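Local coordinates for poly(ADP-ribose) glycohydrolase (Thermomonospora curvata, PDB 3SII), which hydrolyses the ribose-ribose glycosidic bonds of poly(ADP-ribose), releasing ADP-ribose, and is bound here by the inhibitor ADP-HPD, at the A1R site. Numbering follows the deposited sequence.

The A1R site. Residues 72-74, 94-96, 102, 110-113, 219, 221-225, 256-259, 266. With A1R (5'-O-[(S)-{[(S)-{[(2R,3R,4S)-3,4-dihydroxypyrrolidin-2-yl]methoxy}(hydroxy)phosphoryl]oxy}(hydroxy)phosphoryl]adenosine), chain B.
Trp258 covers more of the inhibitor A1R (ADP-HPD) than any other residue: with CG anti to the backbone N (chi1 178°), its CB lies over the six-membered adenine ring, 3.8 Å from the centroid, while the CE3 edge of its six-membered ring points at the five-membered adenine ring, planes 85° apart. The adenine is read by main chain, Thr74 N donating to N1 at 3.0 Å, and by a water joining N3 to Ala219 N and Ala256 O. The ribose O3' sits over the guanidinium face of Arg266; Asp259 fixes its orientation, OD2 taking NE at 2.7 Å and OD1 taking NH2. Backbone amides grip the diphosphate: Gln111 N donates to O1A at 2.8 Å, while Gly223 N and Phe225 N of the glycine-rich diphosphate loop both donate to O1B. Phe94 CD2 touches A1R O5' at 3.6 Å, its ring face capped by Gln111 NE2, which donates in its amide plane to Thr74 OG1. Gln111-Glu112-Glu113 end the PARG signature GGG-X(6-8)-QEE. Extended Glu112 accepts from hydroxyl O2N on the anti lone pair of OE1 (2.8 Å); Ser96 N meets the same oxygen from above the carboxylate plane, which should help fix the carboxylate's rotation. Catalytic Glu113 places CD 3.7 Å from C1N, counterpart of the anomeric carbon. Phe225 takes C5N over its ring face. Loops following strands 90-94, 214-217 and 252-256 line this macrodomain-type cleft, N-termini of helices 74-84 and 111-118 facing adenine and phosphate.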
loop_
_atom_site.group_PDB
_atom_site.type_symbol
_atom_site.label_atom_id
_atom_site.label_comp_id
_atom_site.label_asym_id
_atom_site.label_seq_id
_atom_site.Cartn_x
_atom_site.Cartn_y
_atom_site.Cartn_z
ATOM N N GLU A 72 -6.936 10.669 6.958
ATOM C CA GLU A 72 -6.111 9.702 7.665
ATOM C C GLU A 72 -4.911 9.246 6.845
ATOM O O GLU A 72 -4.975 9.159 5.616
ATOM C CB GLU A 72 -6.943 8.466 8.004
ATOM C CG GLU A 72 -7.984 8.657 9.088
ATOM C CD GLU A 72 -8.926 7.476 9.174
ATOM O OE1 GLU A 72 -9.483 7.084 8.124
ATOM O OE2 GLU A 72 -9.098 6.921 10.283
ATOM N N THR A 73 -3.821 8.924 7.530
ATOM C CA THR A 73 -2.780 8.112 6.916
ATOM C C THR A 73 -3.327 6.709 6.647
ATOM O O THR A 73 -4.316 6.272 7.249
ATOM C CB THR A 73 -1.549 7.952 7.821
ATOM O OG1 THR A 73 -1.935 7.257 9.020
ATOM C CG2 THR A 73 -0.961 9.315 8.187
ATOM N N THR A 74 -2.684 6.014 5.722
ATOM C CA THR A 74 -2.993 4.617 5.449
ATOM C C THR A 74 -3.059 3.805 6.746
ATOM O O THR A 74 -4.035 3.081 6.991
ATOM C CB THR A 74 -1.930 4.000 4.529
ATOM O OG1 THR A 74 -1.759 4.831 3.374
ATOM C CG2 THR A 74 -2.331 2.590 4.086
ATOM N N PHE A 94 1.787 2.116 -1.871
ATOM C CA PHE A 94 2.115 2.912 -3.056
ATOM C C PHE A 94 3.582 2.655 -3.374
ATOM O O PHE A 94 4.475 3.434 -3.008
ATOM C CB PHE A 94 1.888 4.411 -2.802
ATOM C CG PHE A 94 0.499 4.769 -2.299
ATOM C CD1 PHE A 94 -0.582 3.908 -2.446
ATOM C CD2 PHE A 94 0.281 6.010 -1.705
ATOM C CE1 PHE A 94 -1.847 4.259 -1.986
ATOM C CE2 PHE A 94 -0.980 6.369 -1.252
ATOM C CZ PHE A 94 -2.049 5.490 -1.393
ATOM N N ALA A 95 3.816 1.549 -4.065
ATOM C CA ALA A 95 5.112 0.890 -4.057
ATOM C C ALA A 95 6.137 1.473 -5.002
ATOM O O ALA A 95 5.810 1.931 -6.104
ATOM C CB ALA A 95 4.934 -0.584 -4.368
ATOM N N SER A 96 7.389 1.410 -4.567
ATOM C CA SER A 96 8.522 1.488 -5.478
ATOM C C SER A 96 8.575 0.218 -6.305
ATOM O O SER A 96 8.328 -0.878 -5.805
ATOM C CB SER A 96 9.813 1.620 -4.682
ATOM O OG SER A 96 10.954 1.517 -5.533
ATOM N N GLY A 102 11.077 1.285 -0.582
ATOM C CA GLY A 102 11.540 2.522 -1.168
ATOM C C GLY A 102 12.836 2.970 -0.527
ATOM O O GLY A 102 13.750 2.170 -0.339
ATOM N N ALA A 110 7.712 9.187 2.338
ATOM C CA ALA A 110 6.586 8.955 1.438
ATOM C C ALA A 110 5.750 7.826 2.032
ATOM O O ALA A 110 6.084 7.294 3.094
ATOM C CB ALA A 110 7.078 8.610 0.034
ATOM N N GLN A 111 4.656 7.454 1.378
ATOM C CA GLN A 111 3.738 6.496 2.007
ATOM C C GLN A 111 4.370 5.124 2.256
ATOM O O GLN A 111 4.240 4.561 3.353
ATOM C CB GLN A 111 2.445 6.374 1.193
ATOM C CG GLN A 111 1.363 5.550 1.867
ATOM C CD GLN A 111 1.159 4.200 1.206
ATOM O OE1 GLN A 111 2.037 3.696 0.500
ATOM N NE2 GLN A 111 -0.020 3.612 1.410
ATOM N N GLU A 112 5.051 4.574 1.256
ATOM C CA GLU A 112 5.641 3.246 1.423
ATOM C C GLU A 112 6.690 3.237 2.527
ATOM O O GLU A 112 6.757 2.306 3.337
ATOM C CB GLU A 112 6.257 2.728 0.124
ATOM C CG GLU A 112 7.007 1.410 0.361
ATOM C CD GLU A 112 7.515 0.746 -0.902
ATOM O OE1 GLU A 112 7.861 1.459 -1.864
ATOM O OE2 GLU A 112 7.594 -0.502 -0.912
ATOM N N GLU A 113 7.527 4.268 2.544
ATOM C CA GLU A 113 8.567 4.380 3.557
ATOM C C GLU A 113 7.968 4.373 4.966
ATOM O O GLU A 113 8.502 3.730 5.878
ATOM C CB GLU A 113 9.400 5.639 3.315
ATOM C CG GLU A 113 10.385 5.503 2.163
ATOM C CD GLU A 113 9.810 5.852 0.799
ATOM O OE1 GLU A 113 8.571 5.922 0.655
ATOM O OE2 GLU A 113 10.612 6.048 -0.139
ATOM N N ALA A 219 -4.365 7.981 -2.734
ATOM C CA ALA A 219 -3.843 8.707 -3.894
ATOM C C ALA A 219 -2.589 8.053 -4.469
ATOM O O ALA A 219 -1.526 8.674 -4.600
ATOM C CB ALA A 219 -3.590 10.181 -3.534
ATOM N N GLY A 221 0.263 6.763 -6.510
ATOM C CA GLY A 221 1.036 7.327 -7.608
ATOM C C GLY A 221 0.984 8.840 -7.758
ATOM O O GLY A 221 1.551 9.384 -8.702
ATOM N N CYS A 222 0.348 9.527 -6.811
ATOM C CA CYS A 222 0.073 10.958 -6.970
ATOM C C CYS A 222 1.067 11.874 -6.266
ATOM O O CYS A 222 0.869 13.091 -6.221
ATOM C CB CYS A 222 -1.353 11.273 -6.518
ATOM S SG CYS A 222 -2.620 10.508 -7.541
ATOM N N GLY A 223 2.125 11.287 -5.718
ATOM C CA GLY A 223 3.189 12.053 -5.087
ATOM C C GLY A 223 4.395 12.090 -6.005
ATOM O O GLY A 223 4.378 12.734 -7.051
ATOM N N VAL A 224 5.435 11.362 -5.620
ATOM C CA VAL A 224 6.668 11.301 -6.386
ATOM C C VAL A 224 6.428 10.882 -7.835
ATOM O O VAL A 224 7.106 11.356 -8.746
ATOM C CB VAL A 224 7.661 10.310 -5.748
ATOM C CG1 VAL A 224 8.973 10.315 -6.513
ATOM C CG2 VAL A 224 7.888 10.654 -4.281
ATOM N N PHE A 225 5.467 9.991 -8.041
ATOM C CA PHE A 225 5.208 9.449 -9.381
ATOM C C PHE A 225 4.389 10.385 -10.268
ATOM O O PHE A 225 4.220 10.117 -11.454
ATOM C CB PHE A 225 4.546 8.070 -9.296
ATOM C CG PHE A 225 5.500 6.946 -8.971
ATOM C CD1 PHE A 225 6.852 7.188 -8.795
ATOM C CD2 PHE A 225 5.036 5.644 -8.847
ATOM C CE1 PHE A 225 7.727 6.156 -8.497
ATOM C CE2 PHE A 225 5.905 4.601 -8.541
ATOM C CZ PHE A 225 7.258 4.862 -8.370
ATOM N N ALA A 256 -7.928 6.878 2.263
ATOM C CA ALA A 256 -7.206 7.598 3.303
ATOM C C ALA A 256 -6.123 8.409 2.614
ATOM O O ALA A 256 -5.137 7.862 2.118
ATOM C CB ALA A 256 -6.613 6.615 4.307
ATOM N N VAL A 257 -6.318 9.723 2.572
ATOM C CA VAL A 257 -5.422 10.597 1.835
ATOM C C VAL A 257 -4.889 11.686 2.765
ATOM O O VAL A 257 -5.579 12.680 3.062
ATOM C CB VAL A 257 -6.120 11.228 0.623
ATOM C CG1 VAL A 257 -5.088 11.966 -0.229
ATOM C CG2 VAL A 257 -6.844 10.149 -0.193
ATOM N N TRP A 258 -3.659 11.477 3.226
ATOM C CA TRP A 258 -2.955 12.403 4.105
ATOM C C TRP A 258 -2.005 13.238 3.250
ATOM O O TRP A 258 -0.956 12.750 2.821
ATOM C CB TRP A 258 -2.167 11.618 5.157
ATOM C CG TRP A 258 -1.370 12.487 6.075
ATOM C CD1 TRP A 258 -1.855 13.452 6.910
ATOM C CD2 TRP A 258 0.049 12.480 6.254
ATOM N NE1 TRP A 258 -0.825 14.044 7.602
ATOM C CE2 TRP A 258 0.357 13.465 7.215
ATOM C CE3 TRP A 258 1.093 11.734 5.699
ATOM C CZ2 TRP A 258 1.661 13.728 7.628
ATOM C CZ3 TRP A 258 2.392 11.996 6.110
ATOM C CH2 TRP A 258 2.664 12.983 7.069
ATOM N N ASP A 259 -2.380 14.490 3.002
ATOM C CA ASP A 259 -1.656 15.350 2.069
ATOM C C ASP A 259 -1.265 16.632 2.786
ATOM O O ASP A 259 -2.119 17.470 3.079
ATOM C CB ASP A 259 -2.551 15.684 0.865
ATOM C CG ASP A 259 -1.807 16.401 -0.244
ATOM O OD1 ASP A 259 -0.628 16.777 -0.044
ATOM O OD2 ASP A 259 -2.409 16.590 -1.326
ATOM N N ARG A 266 -4.464 16.355 -3.262
ATOM C CA ARG A 266 -4.729 14.943 -3.483
ATOM C C ARG A 266 -6.007 14.535 -2.753
ATOM O O ARG A 266 -6.852 13.807 -3.290
ATOM C CB ARG A 266 -3.561 14.109 -2.959
ATOM C CG ARG A 266 -2.500 13.733 -3.991
ATOM C CD ARG A 266 -1.709 14.913 -4.505
ATOM N NE ARG A 266 -0.996 15.653 -3.461
ATOM C CZ ARG A 266 0.302 15.941 -3.499
ATOM N NH1 ARG A 266 1.048 15.507 -4.504
ATOM N NH2 ARG A 266 0.857 16.651 -2.521
HETATM N N1 A1R B . -1.098 7.901 4.052
HETATM C C2 A1R B . -2.033 8.316 3.145
HETATM N N3 A1R B . -1.729 9.169 2.127
HETATM C C4 A1R B . -0.464 9.552 2.106
HETATM C C5 A1R B . 0.569 9.186 2.966
HETATM C C6 A1R B . 0.183 8.322 3.970
HETATM N N6 A1R B . 1.117 7.868 4.951
HETATM N N7 A1R B . 1.756 9.805 2.593
HETATM C C8 A1R B . 1.448 10.535 1.505
HETATM N N9 A1R B . 0.112 10.427 1.164
HETATM C "C1'" A1R B . -0.595 11.038 0.053
HETATM C "C2'" A1R B . 0.034 12.289 -0.458
HETATM O "O2'" A1R B . -0.941 13.180 -0.883
HETATM C "C3'" A1R B . 0.846 11.830 -1.606
HETATM O "O3'" A1R B . 0.976 12.804 -2.583
HETATM O "O4'" A1R B . -0.639 10.147 -1.033
HETATM C "C4'" A1R B . 0.072 10.672 -2.123
HETATM C "C5'" A1R B . 0.956 9.649 -2.804
HETATM O "O5'" A1R B . 1.938 9.184 -1.932
HETATM P PA A1R B . 3.385 8.775 -2.479
HETATM O O1A A1R B . 3.997 8.028 -1.328
HETATM O O2A A1R B . 4.211 9.913 -2.967
HETATM O O3A A1R B . 3.074 7.726 -3.628
HETATM P PB A1R B . 3.685 7.599 -5.102
HETATM O O1B A1R B . 3.395 8.805 -5.962
HETATM O O2B A1R B . 3.093 6.346 -5.683
HETATM O O5N A1R B . 5.255 7.534 -4.968
HETATM C C5N A1R B . 5.922 6.330 -4.743
HETATM N N4N A1R B . 7.346 6.870 -3.385
HETATM C C1N A1R B . 7.761 6.049 -2.256
HETATM O O2N A1R B . 8.914 3.980 -2.379
HETATM C C2N A1R B . 7.781 4.644 -2.775
HETATM O O3N A1R B . 8.828 5.166 -4.847
HETATM C C3N A1R B . 7.634 4.806 -4.243
HETATM C C4N A1R B . 7.156 6.096 -4.719
HETATM O O HOH W 1 -3.560 8.484 -0.078
HETATM O O HOH W 2 4.995 5.651 -1.412
HETATM O O HOH W 3 3.182 3.530 -6.588
#